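PDB 3GRH: putative acyl-CoA thioester hydrolase YbhC from Escherichia coli K-12, which is a putative thioesterase of the outer membrane, built on the pectinesterase beta-helix but neither binding pectin nor showing pectinesterase activity. Local coordinates for residues L243-T248 with E276-I281; P224-R229 with T248-N253; D280-R285 with Y307-A312; L214-D219 with N299-Q304; N272-G277 with E294-N299. All blocks are in the same frame, centred on the assembly; numbering follows the deposited sequence.

How the contacts relate
Contacts 1, 2, 3 and 5 join neighbouring coils of one right-handed parallel beta-helix. Contacts 1 and 5 share Glu276 and Gly277, their centres about 8 Å apart. Contacts 1 and 3 share Asp280 and Ile281, where the chain turns a corner after strand 274-277; Asp280 is the predicted nucleophile, its nearest side-chain atom about 3 Å from that of Arg340, the probable substrate-binding residue. Contacts 2 and 3 lie on neighbouring strands of another face, joined by Val251 N to Ser283 O at 2.9 Å. Contact 4, joining surface loops of coils further apart, meets contact 1 through two salt bridges, Asp278 OD1 to Arg301 NH2 at 2.8 Å and Arg245 NE to Asp216 OD1 at 2.9 Å.

Contact 1: L243-T248 with E276-I281; sequences LGRQNT and EGDVDI
Asp278 N donates to Arg245 O at 2.8 Å in a nearly straight backbone bond (170°), Asn247 N reaches Val279 O at 3.0 Å, and Leu243 and Glu276 form a parallel bridge. Glu276 O is gripped twice, by Gly244 N and, at 2.9 Å, by Thr248 OG1, whose hydroxyl therefore ties a side chain to the neighbouring coil's backbone.

The charged contact is looser. Arg245 NH1 meets Glu276 OE2 at 3.3 Å, near the edge of the guanidinium and on the anti lone pair of the carboxylate, with the two planes 32° apart; Glu276 OE1 accepts from Tyr274 OH. A bend at chi2 (-71°) folds the arginine alongside the glutamate and lets NH1 also bind Gly244 O. Its NE pairs with Asp216.

Apolar and close packing complete the interface. Gln246 CG lies 3.9 Å from Val279 CB, the two side chains running the same way, and Asn247 ND2 passes 3.6 Å from Asp280 CB before bonding Ser283. A side chain on Gly277 would collide with Arg245 O and Thr248 OG1. Such stacked corners between strands characterise the pectinesterase beta-helix, and this one carries Asp280, the predicted nucleophile.

Contact 2: P224-R229 with T248-N253; sequences PAVALR and TFFVTN
Leu228 overlaps the Phe249 ring, Leu228 CD2 lying 3.8 Å from Phe249 CE1 while the two side chains run side by side on the same face of the strand pair. With CG of Phe249 anti to the backbone N (chi1 -179°), the ring edge comes alongside Leu228, Phe249 CD1 standing 3.4 Å from Leu228 O, which is close to the ring plane. Ile242 packs against Leu228 as well.

On the side of Phe250, Val226 crosses it at about a right angle, with CG1 of Val226 4.0 Å from CB of Phe250. Further along, the arginine chain is extended, and Arg229 NE lies 3.5 Å from Thr252 CG2. NE forms a salt bridge with Asp231, which also bonds Thr252 OG1, and NH1 hydrogen-bonds Asn258 OD1.

Parallel pairing fixes this register, Leu228 with Phe249 and Arg229 with Phe250. Phe250 N donates to Leu228 O at 3.0 Å (166°). Thr248 O accepts both Ala227 N, at 2.9 Å, and Leu228 N, at 3.2 Å.

Every touching residue is buried. Hydrocarbon packing thus occurs on both sides of the strand pair, and the buried Arg229 charge is probably balanced by Asp231 beside Thr252.

Contact 3: D280-R285 with Y307-A312; sequences DIVSGR and YVFAPA
Arg285 grips Ala312 O side-on with two nitrogens, NE at 2.8 Å and NH2 at 3.1 Å, the oxygen lying in the guanidinium plane. A single bend at chi3 (-69°) in an otherwise extended chain turns that edge onto the carbonyl, while Asp345 takes a salt bridge from NH2. Replacing Arg285 by a leucine would probably strip Ala312 O of both these donors and leave Asp345 without this countercharge.

At the opposite end, Asp280 and Tyr307 lie side by side with carboxylate and ring planes 40° apart. The chi1 of -59° sets the Asp280 carboxylate beside its own backbone N, and OD1 comes 3.6 Å from Tyr307 CB and equally near the methyl of Ala310. Arg340 forms a salt bridge with OD1 and a cation-pi contact with Tyr307. Ser283 OG donates to Asp280 O at 2.9 Å, linking the corner to the following strand.

On the face opposite Ser283 and Ala310, Val282 CB lies 3.9 Å from Phe309 CD1, and the Val308 methyl CG1 sits over the centre of the Phe309 ring. Backbone bonds of the parallel pairing join the strands, Val282 N to Val308 O at 2.9 Å and Ala310 N to Val282 O at 2.8 Å. Corner and strand pair belong to the pectinesterase-type parallel beta-helix, placing Asp280 and Arg340 together in the predicted active site.

Contact 4: L214-D219 with N299-Q304; sequences LGDSVD and NSRTQQ
Arg301 reaches across between irregular loops of coils that are not neighbours and ends on a backbone carbonyl: NH1 donates to Asp219 O at 2.9 Å, in the plane of that carbonyl but 25° out of the guanidinium plane. The extended chi1 (-176°) and chi2 carry Arg301 CD to 4.0 Å from Val218 CG2; the bend at chi3 (67°) then turns the head toward Asp219. NH1 also bonds Gly221 O, and NH2 forms a salt bridge with Asp278. The loops follow strands 208-212 and 294-297 of the beta-helix, with strands 240-243 and 274-277 in between, and meet at its surface, Arg301 itself being buried. A methionine in place of Arg301 would probably leave Asp219 O and Gly221 O without this donor and Asp278 without this countercharge. Closer to solvent, Ser300 OG lies 3.1 Å from Asp216 OD1, an oxygen that also takes the salt bridge from Arg245. One water spans the loops, donating to Val218 O at 2.9 Å and to Arg301 O at 2.8 Å.

Contact 5: N272-G277 with E294-N299; sequences NSYIEG and EFRVVN
This is a parallel strand pair, 274-277 beside 294-297, on a lateral face of the beta-helix, where consecutive coils stack. The axes of the two strands approach to 4.8 Å at 16°, and the register runs from Tyr274 with Glu294 to Gly277 with Val297. Five backbone bonds alternate between the strands, among them Ile275 N to Glu294 O and Arg296 N to Ile275 O, both 2.9 Å.

The face bearing Tyr274 is polar and partly exposed. Its ring has the Glu294 carboxylate at the edge, CE1 to CD 3.8 Å, with the planes almost perpendicular (89°). Arg296 crosses obliquely, so that Tyr274 OH stands 3.3 Å from its CB before donating to the anti lone pair of Glu276 OE1. Bends at chi2 and chi3 fold the arginine back along its own strand, where NH2 forms a salt bridge of 2.8 Å with Glu294 OE2. Beyond it, Val298 CG1 packs 3.5 Å from Glu276 CG, the side chains about at right angles.

The other face is apolar. Ile275 CD1 meets Phe295 CE1 at 4.1 Å, the two side chains running the same way, and Phe295 continues inward to a stack on Phe328 and edge-to-face contacts with Phe309 and Phe290. Aliphatic and aromatic side chains aligned inside, with charged and hydroxyl groups outside, are characteristic of the right-handed parallel beta-helix of the pectinesterase family.

Contact 1: L243-T248 with E276-I281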
# COMPACT_ATOMS: atom_id res chain seq x y z
N LEU A 243 -9.16 1.42 -4.42
CA LEU A 243 -9.65 0.81 -5.64
C LEU A 243 -8.85 1.28 -6.82
O LEU A 243 -8.68 2.48 -7.07
CB LEU A 243 -11.13 1.12 -5.87
CG LEU A 243 -12.03 0.69 -4.74
CD1 LEU A 243 -13.45 1.07 -5.03
CD2 LEU A 243 -11.94 -0.75 -4.38
N GLY A 244 -8.33 0.31 -7.59
CA GLY A 244 -7.61 0.60 -8.79
C GLY A 244 -7.46 -0.62 -9.66
O GLY A 244 -8.28 -1.55 -9.58
N ARG A 245 -6.43 -0.54 -10.50
CA ARG A 245 -6.08 -1.64 -11.42
C ARG A 245 -4.58 -1.82 -11.27
O ARG A 245 -4.16 -2.54 -10.38
CB ARG A 245 -6.50 -1.40 -12.81
CG ARG A 245 -7.98 -1.30 -12.99
CD ARG A 245 -8.68 -2.55 -12.84
NE ARG A 245 -10.13 -2.33 -13.06
CZ ARG A 245 -11.04 -2.25 -12.09
NH1 ARG A 245 -10.73 -2.36 -10.81
NH2 ARG A 245 -12.36 -2.11 -12.41
N GLN A 246 -3.76 -1.07 -12.01
CA GLN A 246 -2.29 -1.20 -11.85
C GLN A 246 -1.74 -0.21 -10.86
O GLN A 246 -1.99 0.95 -10.96
CB GLN A 246 -1.59 -1.06 -13.21
CG GLN A 246 -0.17 -1.38 -13.22
CD GLN A 246 0.52 -1.08 -14.49
OE1 GLN A 246 -0.05 -1.30 -15.54
NE2 GLN A 246 1.75 -0.51 -14.42
N ASN A 247 -1.03 -0.71 -9.86
CA ASN A 247 -0.35 0.07 -8.82
C ASN A 247 -1.35 0.82 -7.94
O ASN A 247 -1.07 1.96 -7.51
CB ASN A 247 0.63 1.07 -9.43
CG ASN A 247 1.77 0.44 -10.17
OD1 ASN A 247 1.92 0.68 -11.39
ND2 ASN A 247 2.60 -0.35 -9.48
N THR A 248 -2.43 0.17 -7.49
CA THR A 248 -3.40 0.77 -6.64
C THR A 248 -2.91 1.49 -5.37
O THR A 248 -3.28 2.63 -5.15
CB THR A 248 -4.38 -0.32 -6.25
OG1 THR A 248 -4.96 -0.87 -7.44
CG2 THR A 248 -5.44 0.24 -5.39
N GLU A 276 -8.21 -3.42 -4.15
CA GLU A 276 -8.56 -4.10 -5.43
C GLU A 276 -7.62 -3.59 -6.51
O GLU A 276 -7.26 -2.42 -6.55
CB GLU A 276 -9.98 -3.69 -5.79
CG GLU A 276 -10.56 -4.28 -7.03
CD GLU A 276 -12.03 -3.96 -7.15
OE1 GLU A 276 -12.86 -4.45 -6.32
OE2 GLU A 276 -12.39 -3.24 -8.14
N GLY A 277 -7.20 -4.49 -7.38
CA GLY A 277 -6.44 -4.12 -8.55
C GLY A 277 -6.13 -5.33 -9.38
O GLY A 277 -6.76 -6.37 -9.24
N ASP A 278 -5.15 -5.17 -10.26
CA ASP A 278 -4.66 -6.30 -11.04
C ASP A 278 -3.15 -6.52 -10.98
O ASP A 278 -2.68 -7.49 -10.40
CB ASP A 278 -5.21 -6.30 -12.49
CG ASP A 278 -5.12 -4.97 -13.21
OD1 ASP A 278 -4.12 -4.22 -13.10
OD2 ASP A 278 -6.06 -4.72 -14.03
N VAL A 279 -2.40 -5.60 -11.55
CA VAL A 279 -0.93 -5.69 -11.66
C VAL A 279 -0.29 -4.81 -10.61
O VAL A 279 -0.46 -3.62 -10.55
CB VAL A 279 -0.52 -5.24 -13.04
CG1 VAL A 279 1.01 -5.11 -13.18
CG2 VAL A 279 -1.08 -6.22 -14.07
N ASP A 280 0.49 -5.43 -9.74
CA ASP A 280 1.23 -4.76 -8.68
C ASP A 280 0.32 -3.92 -7.84
O ASP A 280 0.55 -2.71 -7.69
CB ASP A 280 2.40 -3.99 -9.31
CG ASP A 280 3.36 -4.87 -10.11
OD1 ASP A 280 3.43 -6.09 -9.93
OD2 ASP A 280 4.14 -4.29 -10.96
N ILE A 281 -0.65 -4.58 -7.21
CA ILE A 281 -1.69 -3.90 -6.50
C ILE A 281 -1.11 -3.12 -5.33
O ILE A 281 -1.56 -2.04 -5.03
CB ILE A 281 -2.73 -4.89 -6.07
CG1 ILE A 281 -3.28 -5.71 -7.25
CG2 ILE A 281 -3.85 -4.20 -5.29
CD1 ILE A 281 -4.20 -6.79 -6.75

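Contact 2: P224-R229 with T248-N253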
# COMPACT_ATOMS: atom_id res chain seq x y z
N PRO A 224 0.15 2.67 -15.13
CA PRO A 224 0.21 2.91 -13.67
C PRO A 224 -0.83 3.96 -13.32
O PRO A 224 -0.88 5.03 -13.89
CB PRO A 224 1.62 3.42 -13.46
CG PRO A 224 2.32 3.12 -14.72
CD PRO A 224 1.38 3.11 -15.80
N ALA A 225 -1.63 3.70 -12.31
CA ALA A 225 -2.62 4.62 -11.91
C ALA A 225 -2.90 4.44 -10.40
O ALA A 225 -3.88 3.77 -9.98
CB ALA A 225 -3.84 4.39 -12.74
N VAL A 226 -2.08 5.13 -9.63
CA VAL A 226 -2.12 4.98 -8.20
C VAL A 226 -3.36 5.63 -7.62
O VAL A 226 -3.71 6.76 -7.98
CB VAL A 226 -0.83 5.60 -7.57
CG1 VAL A 226 -0.90 5.50 -6.04
CG2 VAL A 226 0.43 4.94 -8.12
N ALA A 227 -4.01 4.91 -6.70
CA ALA A 227 -5.11 5.43 -5.93
C ALA A 227 -4.56 6.18 -4.73
O ALA A 227 -4.80 7.32 -4.57
CB ALA A 227 -6.03 4.34 -5.51
N LEU A 228 -3.81 5.49 -3.87
CA LEU A 228 -3.29 6.06 -2.61
C LEU A 228 -1.79 5.87 -2.63
O LEU A 228 -1.33 4.77 -2.71
CB LEU A 228 -3.86 5.32 -1.44
CG LEU A 228 -3.36 5.79 -0.09
CD1 LEU A 228 -3.45 7.26 0.21
CD2 LEU A 228 -4.18 4.98 0.95
N ARG A 229 -1.05 6.95 -2.43
CA ARG A 229 0.37 6.93 -2.17
C ARG A 229 0.64 7.49 -0.81
O ARG A 229 0.11 8.55 -0.46
CB ARG A 229 1.07 7.76 -3.17
CG ARG A 229 2.52 7.96 -2.90
CD ARG A 229 3.30 8.63 -3.95
NE ARG A 229 4.64 9.01 -3.49
CZ ARG A 229 5.43 9.81 -4.19
NH1 ARG A 229 5.07 10.25 -5.40
NH2 ARG A 229 6.56 10.19 -3.66
N THR A 248 -2.43 0.17 -7.49
CA THR A 248 -3.40 0.77 -6.64
C THR A 248 -2.91 1.49 -5.37
O THR A 248 -3.28 2.63 -5.15
CB THR A 248 -4.38 -0.32 -6.25
OG1 THR A 248 -4.96 -0.87 -7.44
CG2 THR A 248 -5.44 0.24 -5.39
N PHE A 249 -2.07 0.82 -4.61
CA PHE A 249 -1.54 1.33 -3.36
C PHE A 249 -0.02 1.36 -3.48
O PHE A 249 0.57 0.33 -3.77
CB PHE A 249 -2.03 0.43 -2.24
CG PHE A 249 -1.59 0.88 -0.86
CD1 PHE A 249 -1.59 2.23 -0.47
CD2 PHE A 249 -1.21 -0.04 0.06
CE1 PHE A 249 -1.23 2.59 0.83
CE2 PHE A 249 -0.82 0.34 1.34
CZ PHE A 249 -0.85 1.61 1.71
N PHE A 250 0.61 2.53 -3.26
CA PHE A 250 2.04 2.69 -3.45
C PHE A 250 2.60 3.30 -2.18
O PHE A 250 2.12 4.33 -1.72
CB PHE A 250 2.31 3.63 -4.61
CG PHE A 250 3.58 3.31 -5.34
CD1 PHE A 250 3.54 2.75 -6.58
CD2 PHE A 250 4.80 3.38 -4.71
CE1 PHE A 250 4.71 2.37 -7.25
CE2 PHE A 250 5.98 3.02 -5.34
CZ PHE A 250 5.95 2.53 -6.61
N VAL A 251 3.55 2.63 -1.55
CA VAL A 251 4.24 3.27 -0.47
C VAL A 251 5.63 3.64 -0.90
O VAL A 251 6.24 2.97 -1.71
CB VAL A 251 4.33 2.42 0.71
CG1 VAL A 251 2.87 2.23 1.28
CG2 VAL A 251 4.85 1.06 0.41
N THR A 252 6.12 4.78 -0.45
CA THR A 252 7.46 5.13 -0.73
C THR A 252 8.10 5.73 0.50
O THR A 252 7.45 5.93 1.54
CB THR A 252 7.65 6.15 -1.89
OG1 THR A 252 7.71 7.48 -1.34
CG2 THR A 252 6.61 6.10 -3.04
N ASN A 253 9.39 5.90 0.42
CA ASN A 253 10.20 6.48 1.45
C ASN A 253 10.76 7.84 1.00
O ASN A 253 11.74 8.31 1.52
CB ASN A 253 11.33 5.53 1.92
CG ASN A 253 12.37 5.32 0.94
OD1 ASN A 253 12.15 5.52 -0.24
ND2 ASN A 253 13.51 4.76 1.39

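Contact 3: D280-R285 with Y307-A312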
# COMPACT_ATOMS: atom_id res chain seq x y z
N ASP A 280 0.49 -5.43 -9.74
CA ASP A 280 1.23 -4.76 -8.68
C ASP A 280 0.32 -3.92 -7.84
O ASP A 280 0.55 -2.71 -7.69
CB ASP A 280 2.40 -3.99 -9.31
CG ASP A 280 3.36 -4.87 -10.11
OD1 ASP A 280 3.43 -6.09 -9.93
OD2 ASP A 280 4.14 -4.29 -10.96
N ILE A 281 -0.65 -4.58 -7.21
CA ILE A 281 -1.69 -3.90 -6.50
C ILE A 281 -1.11 -3.12 -5.33
O ILE A 281 -1.56 -2.04 -5.03
CB ILE A 281 -2.73 -4.89 -6.07
CG1 ILE A 281 -3.28 -5.71 -7.25
CG2 ILE A 281 -3.85 -4.20 -5.29
CD1 ILE A 281 -4.20 -6.79 -6.75
N VAL A 282 -0.17 -3.70 -4.61
CA VAL A 282 0.51 -3.04 -3.46
C VAL A 282 2.00 -3.02 -3.79
O VAL A 282 2.58 -4.03 -3.99
CB VAL A 282 0.30 -3.81 -2.15
CG1 VAL A 282 1.20 -3.20 -1.10
CG2 VAL A 282 -1.20 -3.78 -1.79
N SER A 283 2.54 -1.83 -4.00
CA SER A 283 3.89 -1.64 -4.46
C SER A 283 4.67 -0.70 -3.60
O SER A 283 4.09 0.19 -2.97
CB SER A 283 3.79 -0.96 -5.86
OG SER A 283 3.14 -1.73 -6.87
N GLY A 284 5.98 -0.87 -3.58
CA GLY A 284 6.85 0.16 -3.10
C GLY A 284 7.77 -0.15 -2.01
O GLY A 284 8.03 -1.33 -1.67
N ARG A 285 8.28 0.92 -1.40
CA ARG A 285 9.36 0.82 -0.41
C ARG A 285 8.86 1.37 0.91
O ARG A 285 8.49 2.50 0.99
CB ARG A 285 10.54 1.67 -0.87
CG ARG A 285 11.81 1.53 -0.04
CD ARG A 285 13.03 2.03 -0.74
NE ARG A 285 13.40 1.20 -1.83
CZ ARG A 285 14.29 1.57 -2.76
NH1 ARG A 285 14.92 2.75 -2.70
NH2 ARG A 285 14.58 0.74 -3.70
N TYR A 307 -0.65 -9.54 -10.07
CA TYR A 307 0.36 -9.69 -9.01
C TYR A 307 -0.05 -8.85 -7.83
O TYR A 307 -0.14 -7.66 -7.99
CB TYR A 307 1.76 -9.23 -9.43
CG TYR A 307 2.17 -9.64 -10.83
CD1 TYR A 307 2.69 -10.89 -11.11
CD2 TYR A 307 1.93 -8.77 -11.87
CE1 TYR A 307 3.01 -11.23 -12.43
CE2 TYR A 307 2.21 -9.14 -13.19
CZ TYR A 307 2.76 -10.35 -13.43
OH TYR A 307 3.11 -10.70 -14.76
N VAL A 308 -0.25 -9.43 -6.65
CA VAL A 308 -0.74 -8.67 -5.56
C VAL A 308 0.31 -7.74 -5.00
O VAL A 308 0.11 -6.55 -4.87
CB VAL A 308 -1.32 -9.54 -4.45
CG1 VAL A 308 -1.86 -8.66 -3.30
CG2 VAL A 308 -2.43 -10.44 -5.08
N PHE A 309 1.48 -8.29 -4.65
CA PHE A 309 2.52 -7.52 -3.98
C PHE A 309 3.74 -7.30 -4.84
O PHE A 309 4.26 -8.25 -5.45
CB PHE A 309 2.97 -8.27 -2.71
CG PHE A 309 1.95 -8.36 -1.67
CD1 PHE A 309 1.54 -7.26 -0.94
CD2 PHE A 309 1.41 -9.58 -1.40
CE1 PHE A 309 0.52 -7.37 -0.03
CE2 PHE A 309 0.45 -9.71 -0.43
CZ PHE A 309 0.00 -8.60 0.23
N ALA A 310 4.22 -6.05 -4.89
CA ALA A 310 5.45 -5.70 -5.62
C ALA A 310 6.34 -4.81 -4.78
O ALA A 310 6.42 -3.58 -4.98
CB ALA A 310 5.07 -4.96 -6.91
N PRO A 311 6.93 -5.41 -3.77
CA PRO A 311 7.80 -4.69 -2.88
C PRO A 311 9.14 -4.30 -3.59
O PRO A 311 9.72 -5.09 -4.39
CB PRO A 311 8.04 -5.70 -1.77
CG PRO A 311 7.77 -6.97 -2.31
CD PRO A 311 6.83 -6.83 -3.43
N ALA A 312 9.61 -3.13 -3.19
CA ALA A 312 10.84 -2.52 -3.65
C ALA A 312 11.85 -2.36 -2.50
O ALA A 312 12.67 -1.43 -2.46
CB ALA A 312 10.58 -1.16 -4.32

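Contact 4: L214-D219 with N299-Q304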
# COMPACT_ATOMS: atom_id res chain seq x y z
N LEU A 214 -9.31 5.61 -13.52
CA LEU A 214 -8.90 5.19 -14.89
C LEU A 214 -9.51 3.83 -15.26
O LEU A 214 -10.10 3.65 -16.36
CB LEU A 214 -7.39 5.15 -14.99
CG LEU A 214 -6.74 5.03 -16.34
CD1 LEU A 214 -6.85 6.39 -17.10
CD2 LEU A 214 -5.28 4.59 -16.21
N GLY A 215 -9.50 2.91 -14.32
CA GLY A 215 -10.26 1.71 -14.44
C GLY A 215 -10.09 0.98 -15.73
O GLY A 215 -8.96 0.71 -16.15
N ASP A 216 -11.22 0.63 -16.35
CA ASP A 216 -11.18 -0.16 -17.58
C ASP A 216 -11.26 0.71 -18.85
O ASP A 216 -11.61 0.24 -19.99
CB ASP A 216 -12.26 -1.23 -17.52
CG ASP A 216 -12.22 -2.08 -16.22
OD1 ASP A 216 -11.13 -2.57 -15.77
OD2 ASP A 216 -13.32 -2.29 -15.64
N SER A 217 -10.87 1.97 -18.74
CA SER A 217 -10.85 2.88 -19.85
C SER A 217 -9.62 2.71 -20.71
O SER A 217 -9.50 3.29 -21.80
CB SER A 217 -10.99 4.35 -19.42
OG SER A 217 -9.82 4.82 -18.80
N VAL A 218 -8.67 1.92 -20.22
CA VAL A 218 -7.43 1.66 -20.88
C VAL A 218 -7.26 0.17 -21.08
O VAL A 218 -7.99 -0.66 -20.49
CB VAL A 218 -6.25 2.26 -20.07
CG1 VAL A 218 -6.46 3.75 -19.96
CG2 VAL A 218 -6.16 1.63 -18.65
N ASP A 219 -6.34 -0.18 -21.96
CA ASP A 219 -6.02 -1.56 -22.27
C ASP A 219 -5.14 -2.31 -21.29
O ASP A 219 -4.91 -1.85 -20.15
CB ASP A 219 -5.42 -1.70 -23.68
CG ASP A 219 -4.03 -1.09 -23.84
OD1 ASP A 219 -3.25 -0.87 -22.92
OD2 ASP A 219 -3.68 -0.78 -25.01
N ASN A 299 -10.19 -9.00 -13.18
CA ASN A 299 -9.67 -9.33 -14.51
C ASN A 299 -10.45 -8.61 -15.63
O ASN A 299 -10.42 -9.05 -16.79
CB ASN A 299 -9.65 -10.84 -14.76
CG ASN A 299 -11.01 -11.42 -14.88
OD1 ASN A 299 -12.01 -10.81 -14.46
ND2 ASN A 299 -11.07 -12.65 -15.39
N SER A 300 -11.01 -7.44 -15.31
CA SER A 300 -11.77 -6.65 -16.28
C SER A 300 -10.88 -5.85 -17.24
O SER A 300 -11.29 -5.52 -18.40
CB SER A 300 -12.73 -5.72 -15.56
OG SER A 300 -12.13 -5.17 -14.42
N ARG A 301 -9.67 -5.53 -16.81
CA ARG A 301 -8.77 -4.76 -17.67
C ARG A 301 -7.77 -5.69 -18.35
O ARG A 301 -7.46 -5.55 -19.54
CB ARG A 301 -8.02 -3.67 -16.87
CG ARG A 301 -7.17 -2.79 -17.71
CD ARG A 301 -6.31 -1.95 -16.84
NE ARG A 301 -5.30 -2.71 -16.08
CZ ARG A 301 -4.02 -2.80 -16.42
NH1 ARG A 301 -3.59 -2.23 -17.55
NH2 ARG A 301 -3.17 -3.45 -15.65
N THR A 302 -7.26 -6.65 -17.58
CA THR A 302 -6.30 -7.63 -18.10
C THR A 302 -6.65 -9.00 -17.61
O THR A 302 -7.08 -9.19 -16.45
CB THR A 302 -4.82 -7.27 -17.80
OG1 THR A 302 -3.95 -8.31 -18.29
CG2 THR A 302 -4.55 -7.07 -16.37
N GLN A 303 -6.55 -9.96 -18.52
CA GLN A 303 -6.77 -11.33 -18.17
C GLN A 303 -5.48 -12.13 -18.19
O GLN A 303 -5.49 -13.36 -17.95
CB GLN A 303 -7.80 -11.93 -19.13
CG GLN A 303 -9.16 -11.37 -18.93
CD GLN A 303 -10.23 -12.42 -19.09
OE1 GLN A 303 -10.15 -13.30 -19.96
NE2 GLN A 303 -11.26 -12.35 -18.24
N GLN A 304 -4.38 -11.49 -18.52
CA GLN A 304 -3.13 -12.23 -18.76
C GLN A 304 -2.20 -12.33 -17.55
O GLN A 304 -1.29 -13.17 -17.53
CB GLN A 304 -2.31 -11.62 -19.90
CG GLN A 304 -2.20 -10.10 -19.97
CD GLN A 304 -1.65 -9.61 -21.32
OE1 GLN A 304 -2.16 -8.63 -21.91
NE2 GLN A 304 -0.63 -10.31 -21.84
O HOH W 1 -8.52 -3.45 -21.02

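Contact 5: N272-G277 with E294-N299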
# COMPACT_ATOMS: atom_id res chain seq x y z
N ASN A 272 -8.35 -3.91 8.37
CA ASN A 272 -9.78 -3.95 8.16
C ASN A 272 -10.18 -3.30 6.84
O ASN A 272 -11.23 -2.72 6.76
CB ASN A 272 -10.53 -3.31 9.30
CG ASN A 272 -10.19 -3.89 10.59
OD1 ASN A 272 -9.92 -3.18 11.64
ND2 ASN A 272 -10.19 -5.16 10.59
N SER A 273 -9.32 -3.40 5.84
CA SER A 273 -9.48 -2.66 4.57
C SER A 273 -9.69 -3.59 3.38
O SER A 273 -9.69 -4.80 3.53
CB SER A 273 -8.35 -1.70 4.34
OG SER A 273 -8.32 -0.64 5.34
N TYR A 274 -9.99 -2.98 2.25
CA TYR A 274 -10.24 -3.72 1.02
C TYR A 274 -9.43 -3.07 -0.03
O TYR A 274 -9.57 -1.89 -0.23
CB TYR A 274 -11.70 -3.68 0.68
CG TYR A 274 -12.04 -4.28 -0.65
CD1 TYR A 274 -12.16 -5.61 -0.81
CD2 TYR A 274 -12.22 -3.49 -1.74
CE1 TYR A 274 -12.44 -6.17 -2.03
CE2 TYR A 274 -12.56 -4.05 -2.95
CZ TYR A 274 -12.61 -5.37 -3.08
OH TYR A 274 -12.95 -5.99 -4.30
N ILE A 275 -8.61 -3.84 -0.75
CA ILE A 275 -7.72 -3.28 -1.79
C ILE A 275 -7.90 -4.10 -3.06
O ILE A 275 -7.90 -5.32 -3.00
CB ILE A 275 -6.26 -3.34 -1.33
CG1 ILE A 275 -6.14 -2.61 -0.02
CG2 ILE A 275 -5.36 -2.70 -2.43
CD1 ILE A 275 -4.67 -2.58 0.53
N GLU A 276 -8.21 -3.42 -4.15
CA GLU A 276 -8.56 -4.10 -5.43
C GLU A 276 -7.62 -3.59 -6.51
O GLU A 276 -7.26 -2.42 -6.55
CB GLU A 276 -9.98 -3.69 -5.79
CG GLU A 276 -10.56 -4.28 -7.03
CD GLU A 276 -12.03 -3.96 -7.15
OE1 GLU A 276 -12.86 -4.45 -6.32
OE2 GLU A 276 -12.39 -3.24 -8.14
N GLY A 277 -7.20 -4.49 -7.38
CA GLY A 277 -6.44 -4.12 -8.55
C GLY A 277 -6.13 -5.33 -9.38
O GLY A 277 -6.76 -6.37 -9.24
N GLU A 294 -8.67 -7.48 2.93
CA GLU A 294 -9.01 -8.29 1.77
C GLU A 294 -8.37 -7.72 0.54
O GLU A 294 -8.43 -6.51 0.26
CB GLU A 294 -10.52 -8.31 1.56
CG GLU A 294 -10.93 -9.14 0.35
CD GLU A 294 -12.43 -9.32 0.13
OE1 GLU A 294 -13.30 -8.93 0.95
OE2 GLU A 294 -12.75 -9.86 -0.95
N PHE A 295 -7.69 -8.58 -0.19
CA PHE A 295 -7.08 -8.23 -1.45
C PHE A 295 -7.84 -8.94 -2.57
O PHE A 295 -8.03 -10.15 -2.52
CB PHE A 295 -5.63 -8.66 -1.46
CG PHE A 295 -4.80 -8.05 -0.39
CD1 PHE A 295 -4.10 -6.95 -0.64
CD2 PHE A 295 -4.67 -8.66 0.82
CE1 PHE A 295 -3.29 -6.43 0.38
CE2 PHE A 295 -3.94 -8.09 1.83
CZ PHE A 295 -3.25 -6.94 1.57
N ARG A 296 -8.33 -8.17 -3.54
CA ARG A 296 -9.11 -8.73 -4.67
C ARG A 296 -8.43 -8.40 -5.96
O ARG A 296 -8.15 -7.22 -6.28
CB ARG A 296 -10.53 -8.18 -4.69
CG ARG A 296 -11.35 -8.59 -5.91
CD ARG A 296 -12.11 -9.87 -5.66
NE ARG A 296 -12.99 -9.73 -4.49
CZ ARG A 296 -13.86 -10.63 -4.04
NH1 ARG A 296 -14.05 -11.81 -4.67
NH2 ARG A 296 -14.57 -10.35 -2.96
N VAL A 297 -8.14 -9.47 -6.72
CA VAL A 297 -7.66 -9.32 -8.08
C VAL A 297 -8.81 -9.30 -9.04
O VAL A 297 -9.63 -10.25 -9.00
CB VAL A 297 -6.71 -10.47 -8.46
CG1 VAL A 297 -6.38 -10.39 -10.00
CG2 VAL A 297 -5.47 -10.37 -7.67
N VAL A 298 -8.88 -8.29 -9.91
CA VAL A 298 -9.95 -8.16 -10.92
C VAL A 298 -9.37 -8.48 -12.27
O VAL A 298 -8.17 -8.27 -12.50
CB VAL A 298 -10.65 -6.81 -10.90
CG1 VAL A 298 -11.33 -6.60 -9.55
CG2 VAL A 298 -9.65 -5.66 -11.13
N ASN A 299 -10.19 -9.00 -13.18
CA ASN A 299 -9.67 -9.33 -14.51
C ASN A 299 -10.45 -8.61 -15.63
O ASN A 299 -10.42 -9.05 -16.79
CB ASN A 299 -9.65 -10.84 -14.76
CG ASN A 299 -11.01 -11.42 -14.88
OD1 ASN A 299 -12.01 -10.81 -14.46
ND2 ASN A 299 -11.07 -12.65 -15.39